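Local structure of uncharacterized protein PF1083 (Pyrococcus furiosus, 3NRN) at residues Val6-Gly11 / Ile26-Lys31; Ala33-Arg38 / Gly204-Arg209. The protein is of unknown function but binds adenosine monophosphate in a Rossmann-type domain and probably acts as an oxidoreductase of the flavin-containing amine oxidase family. One frame throughout, in Å; residues are numbered along the deposited sequence.

Interaction 1: Val6-Gly11 / Ile26-Lys31; sequences VGAGLG and IIVLEK. With AMP (adenosine monophosphate), chain B.
Glu30 OE1 is gripped from two directions: the backbone N-H of Ala8 reaches it over 2.8 Å from Ala8 N, nearly along its C-O axis, and the ribose hydroxyl O3' of AMP donates to the same oxygen. The other carboxylate oxygen, Glu30 OE2, accepts the second hydroxyl at 2.7 Å from AMP O2' and is also hydrogen-bonded by Ser32 OG, a second-shell group that helps fix the rotation of the carboxylate. The chain leaves the backbone with CG anti to N, then bends at chi2 (52°), which folds the acid back beside Ala8, whose CB lies 3.3 Å from Glu30 OE1. An alanine at Glu30 would probably leave the Ala8 N-H and both ribose hydroxyls without their acceptor, and the sugar freer to shift. One residue back on each segment, Gly7 N donates to Leu29 O at 2.8 Å, continuing the parallel pairing of Val6 with Leu29. Next to this bond, Ala8 CB touches Val28 CG1, 3.9 Å away, in a buried apolar contact. Gly7 tolerates no side chain: its backbone angles call for glycine, and a CB would run into AMP O4', which already sits 3.2 Å from Gly7 CA. Gly9, the N-cap residue of helix 10-21, is held to the same rule by the phosphate, since a CB there would strike AMP O1P. Val6 CG1 meets the adenine near N1 and C2, while Lys31 CB lies by N3 and C4. A glycine-rich turn between strand 2-6 and helix 10-21, with an acid at the C-terminal end of the second strand holding the ribose hydroxyls, is the classic dinucleotide-binding beta-alpha-beta unit of the Rossmann fold.

Interaction 2: Ala33-Arg38 / Gly204-Arg209; sequences AMIGGR and GKILTR. With AMP (adenosine monophosphate), chain B.
Ala33 meets the end of the second segment first: its CB sits over one face of the Arg209 guanidinium, 3.2 Å above the plane and offset toward the rim, with Arg209 NH2 as the nearest atom at 3.3 Å. The arginine chain runs extended from CG to NE, and the turn at chi4 (75°) sets CZ against the methyl. The carbonyl of the same alanine faces Thr208, where Ala33 O lies 3.6 Å from Thr208 CG2. At selenomethionine Met34 the CB points away from the second segment, and the backbone N-H is hydrogen-bonded to Ser32 OG. Ile35 points back toward the strand; with CG1 between the backbone N and the carbonyl carbon (chi1 60°), CG2 stands anti to that carbon, and it is this methyl of Ile35 that touches Ile206 CG2 at 3.8 Å, the two side chains crossing at about a right angle. Helix 188-200 adds Glu196, which touches both isoleucines. Gly36 and Gly37 then carry the chain to the phosphate; at Gly37 a CB would collide with AMP O3P. Arg38 N donates to AMP O3P at 2.8 Å in a nearly straight bond (172°), and Arg38 NH2 forms a salt bridge with Asp379. This is the loop following strand 25-29 of a Rossmann-type nucleotide site, its first half packed on Ile206 of edge strand 205-207 and on Thr208 and Arg209, and its far end bound to the phosphate.

Interaction 1 is a buried contact inside the beta-alpha-beta unit, whereas interaction 2 lies at the surface and joins segments far apart in sequence. The first relies on directed hydrogen bonds and snug glycines; the second has no hydrogen bond between its segments and depends on methyl contacts and an arginine face. They share one parallel sheet, in which strands 25-29 and 205-207 are neighbours, with Val28 N probably bonded to Lys205 O. Ala8 stitches the two together: its O probably accepts from Gly36 N, and its CB packs on Ile35 CG2. Both reach AMP, 6-11 and 26-31 along adenine and ribose, with Gly9 next to the phosphate, and 33-38 at the phosphate from the loop.

Interaction 1: Val6-Gly11 / Ile26-Lys31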
# COMPACT_ATOMS: atom_id res chain seq x y z
N VAL A 6 8.03 -2.37 16.78
CA VAL A 6 9.31 -2.03 16.16
C VAL A 6 9.07 -1.39 14.80
O VAL A 6 8.72 -2.07 13.84
CB VAL A 6 10.21 -3.28 15.98
CG1 VAL A 6 11.51 -2.90 15.29
CG2 VAL A 6 10.51 -3.89 17.33
N GLY A 7 9.27 -0.08 14.74
CA GLY A 7 9.08 0.64 13.49
C GLY A 7 7.77 1.39 13.52
O GLY A 7 6.72 0.81 13.82
N ALA A 8 7.82 2.68 13.21
CA ALA A 8 6.61 3.49 13.22
C ALA A 8 6.03 3.75 11.83
O ALA A 8 5.82 4.90 11.43
CB ALA A 8 6.87 4.81 13.93
N GLY A 9 5.80 2.67 11.10
CA GLY A 9 5.21 2.81 9.78
C GLY A 9 3.70 2.69 9.96
O GLY A 9 3.22 2.57 11.09
N LEU A 10 2.97 2.70 8.85
CA LEU A 10 1.52 2.59 8.91
C LEU A 10 1.08 1.34 9.68
O LEU A 10 0.27 1.43 10.62
CB LEU A 10 0.92 2.57 7.51
CG LEU A 10 -0.61 2.47 7.49
CD1 LEU A 10 -1.20 3.71 8.18
CD2 LEU A 10 -1.10 2.35 6.05
N GLY A 11 1.60 0.18 9.30
CA GLY A 11 1.23 -1.04 9.99
C GLY A 11 1.51 -0.98 11.49
O GLY A 11 0.66 -1.33 12.30
N ILE A 26 1.47 0.25 25.30
CA ILE A 26 2.19 0.27 24.03
C ILE A 26 3.42 1.18 23.99
O ILE A 26 3.40 2.31 24.45
CB ILE A 26 1.25 0.73 22.88
CG1 ILE A 26 0.12 -0.27 22.69
CG2 ILE A 26 2.05 0.95 21.59
CD1 ILE A 26 0.56 -1.61 22.20
N ILE A 27 4.50 0.66 23.41
CA ILE A 27 5.73 1.42 23.24
C ILE A 27 6.21 1.25 21.80
O ILE A 27 6.61 0.15 21.39
CB ILE A 27 6.84 0.97 24.21
CG1 ILE A 27 6.41 1.21 25.66
CG2 ILE A 27 8.13 1.75 23.92
CD1 ILE A 27 7.44 0.82 26.69
N VAL A 28 6.16 2.32 21.03
CA VAL A 28 6.62 2.28 19.65
C VAL A 28 8.07 2.76 19.60
O VAL A 28 8.41 3.79 20.18
CB VAL A 28 5.75 3.17 18.75
CG1 VAL A 28 6.18 3.04 17.29
CG2 VAL A 28 4.27 2.80 18.92
N LEU A 29 8.92 1.98 18.93
CA LEU A 29 10.33 2.33 18.80
C LEU A 29 10.60 2.64 17.33
O LEU A 29 10.43 1.79 16.46
CB LEU A 29 11.20 1.16 19.28
CG LEU A 29 10.98 0.77 20.75
CD1 LEU A 29 11.89 -0.40 21.13
CD2 LEU A 29 11.29 1.98 21.65
N GLU A 30 11.02 3.87 17.07
CA GLU A 30 11.29 4.33 15.72
C GLU A 30 12.76 4.70 15.56
O GLU A 30 13.30 5.49 16.33
CB GLU A 30 10.39 5.53 15.40
CG GLU A 30 10.71 6.27 14.11
CD GLU A 30 10.79 5.36 12.90
OE1 GLU A 30 9.97 4.43 12.78
OE2 GLU A 30 11.67 5.60 12.06
N LYS A 31 13.39 4.13 14.54
CA LYS A 31 14.80 4.37 14.26
C LYS A 31 15.12 5.80 13.83
O LYS A 31 16.07 6.39 14.33
CB LYS A 31 15.27 3.39 13.19
CG LYS A 31 16.69 3.57 12.73
CD LYS A 31 16.96 2.61 11.57
CE LYS A 31 18.35 2.80 10.99
NZ LYS A 31 18.62 1.82 9.90
P AMP B . 7.46 1.35 6.63
O1P AMP B . 6.67 0.23 7.27
O2P AMP B . 8.56 0.76 5.75
O3P AMP B . 6.64 2.43 6.05
O5' AMP B . 8.23 1.88 7.93
C5' AMP B . 8.86 0.94 8.81
C4' AMP B . 9.50 1.84 9.86
O4' AMP B . 10.50 1.14 10.61
C3' AMP B . 10.17 3.08 9.30
O3' AMP B . 9.55 4.17 10.02
C2' AMP B . 11.65 2.87 9.68
O2' AMP B . 12.41 4.06 9.96
C1' AMP B . 11.50 2.04 10.94
N9 AMP B . 12.62 1.12 11.23
C8 AMP B . 13.32 0.36 10.34
N7 AMP B . 14.21 -0.42 11.01
C5 AMP B . 14.02 -0.21 12.32
C6 AMP B . 14.66 -0.72 13.55
N6 AMP B . 15.66 -1.63 13.43
N1 AMP B . 14.18 -0.25 14.72
C2 AMP B . 13.13 0.64 14.78
N3 AMP B . 12.54 1.21 13.69
C4 AMP B . 12.96 0.80 12.47

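Interaction 2: Ala33-Arg38 / Gly204-Arg209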
# COMPACT_ATOMS: atom_id res chain seq x y z
N ALA A 33 14.13 10.01 13.06
CA ALA A 33 13.68 11.09 13.93
C ALA A 33 12.21 11.44 13.71
O ALA A 33 11.65 12.25 14.44
CB ALA A 33 14.54 12.33 13.71
N MSE A 34 11.60 10.81 12.71
CA MSE A 34 10.20 11.06 12.40
C MSE A 34 9.43 9.76 12.17
O MSE A 34 10.00 8.76 11.73
CB MSE A 34 10.08 11.95 11.15
CG MSE A 34 10.04 11.19 9.82
SE MSE A 34 9.79 12.26 8.37
CE MSE A 34 8.07 12.79 8.61
N ILE A 35 8.14 9.77 12.47
CA ILE A 35 7.29 8.60 12.31
C ILE A 35 6.55 8.66 10.98
O ILE A 35 6.54 9.70 10.32
CB ILE A 35 6.25 8.50 13.45
CG1 ILE A 35 5.36 9.75 13.45
CG2 ILE A 35 6.96 8.38 14.79
CD1 ILE A 35 4.27 9.73 14.52
N GLY A 36 5.94 7.55 10.57
CA GLY A 36 5.19 7.55 9.33
C GLY A 36 5.74 6.67 8.22
O GLY A 36 5.01 6.26 7.32
N GLY A 37 7.04 6.41 8.28
CA GLY A 37 7.69 5.58 7.28
C GLY A 37 7.38 5.99 5.85
O GLY A 37 7.59 7.14 5.47
N ARG A 38 6.87 5.05 5.07
CA ARG A 38 6.55 5.33 3.68
C ARG A 38 5.10 5.74 3.45
O ARG A 38 4.58 5.63 2.34
CB ARG A 38 6.89 4.11 2.82
CG ARG A 38 8.37 3.72 2.91
CD ARG A 38 8.80 2.89 1.71
NE ARG A 38 7.92 1.74 1.50
CZ ARG A 38 7.87 0.69 2.31
NH1 ARG A 38 8.65 0.63 3.37
NH2 ARG A 38 7.03 -0.31 2.05
N GLY A 204 0.05 5.34 25.59
CA GLY A 204 1.17 4.79 24.84
C GLY A 204 2.38 5.70 24.72
O GLY A 204 2.31 6.89 25.02
N LYS A 205 3.50 5.13 24.28
CA LYS A 205 4.72 5.91 24.10
C LYS A 205 5.29 5.74 22.69
O LYS A 205 5.20 4.66 22.10
CB LYS A 205 5.79 5.50 25.11
CG LYS A 205 5.50 5.94 26.53
CD LYS A 205 6.63 5.52 27.46
CE LYS A 205 6.35 5.94 28.89
NZ LYS A 205 7.44 5.50 29.79
N ILE A 206 5.85 6.81 22.15
CA ILE A 206 6.46 6.79 20.82
C ILE A 206 7.85 7.40 20.96
O ILE A 206 8.00 8.60 21.19
CB ILE A 206 5.63 7.60 19.82
CG1 ILE A 206 4.22 7.01 19.73
CG2 ILE A 206 6.28 7.57 18.44
CD1 ILE A 206 3.27 7.81 18.86
N LEU A 207 8.87 6.55 20.82
CA LEU A 207 10.25 6.99 20.96
C LEU A 207 11.04 6.97 19.66
O LEU A 207 11.32 5.90 19.10
CB LEU A 207 10.94 6.12 22.01
CG LEU A 207 10.12 5.93 23.29
CD1 LEU A 207 10.78 4.92 24.21
CD2 LEU A 207 9.96 7.27 24.00
N THR A 208 11.41 8.15 19.18
CA THR A 208 12.17 8.27 17.95
C THR A 208 13.67 8.15 18.23
O THR A 208 14.11 8.28 19.38
CB THR A 208 11.91 9.62 17.25
OG1 THR A 208 12.10 10.69 18.18
CG2 THR A 208 10.50 9.67 16.68
N ARG A 209 14.44 7.89 17.18
CA ARG A 209 15.88 7.72 17.30
C ARG A 209 16.20 6.52 18.19
O ARG A 209 17.18 6.51 18.92
CB ARG A 209 16.54 8.98 17.86
CG ARG A 209 16.50 10.17 16.91
CD ARG A 209 17.49 11.26 17.33
NE ARG A 209 17.53 12.37 16.38
CZ ARG A 209 16.58 13.30 16.27
NH1 ARG A 209 15.51 13.27 17.05
NH2 ARG A 209 16.70 14.26 15.36
P AMP B . 7.46 1.35 6.63
O1P AMP B . 6.67 0.23 7.27
O2P AMP B . 8.56 0.76 5.75
O3P AMP B . 6.64 2.43 6.05
O5' AMP B . 8.23 1.88 7.93
C5' AMP B . 8.86 0.94 8.81
C4' AMP B . 9.50 1.84 9.86
O4' AMP B . 10.50 1.14 10.61
C3' AMP B . 10.17 3.08 9.30
O3' AMP B . 9.55 4.17 10.02
C2' AMP B . 11.65 2.87 9.68
O2' AMP B . 12.41 4.06 9.96
C1' AMP B . 11.50 2.04 10.94
N9 AMP B . 12.62 1.12 11.23
C8 AMP B . 13.32 0.36 10.34
N7 AMP B . 14.21 -0.42 11.01
C5 AMP B . 14.02 -0.21 12.32
C6 AMP B . 14.66 -0.72 13.55
N6 AMP B . 15.66 -1.63 13.43
N1 AMP B . 14.18 -0.25 14.72
C2 AMP B . 13.13 0.64 14.78
N3 AMP B . 12.54 1.21 13.69
C4 AMP B . 12.96 0.80 12.47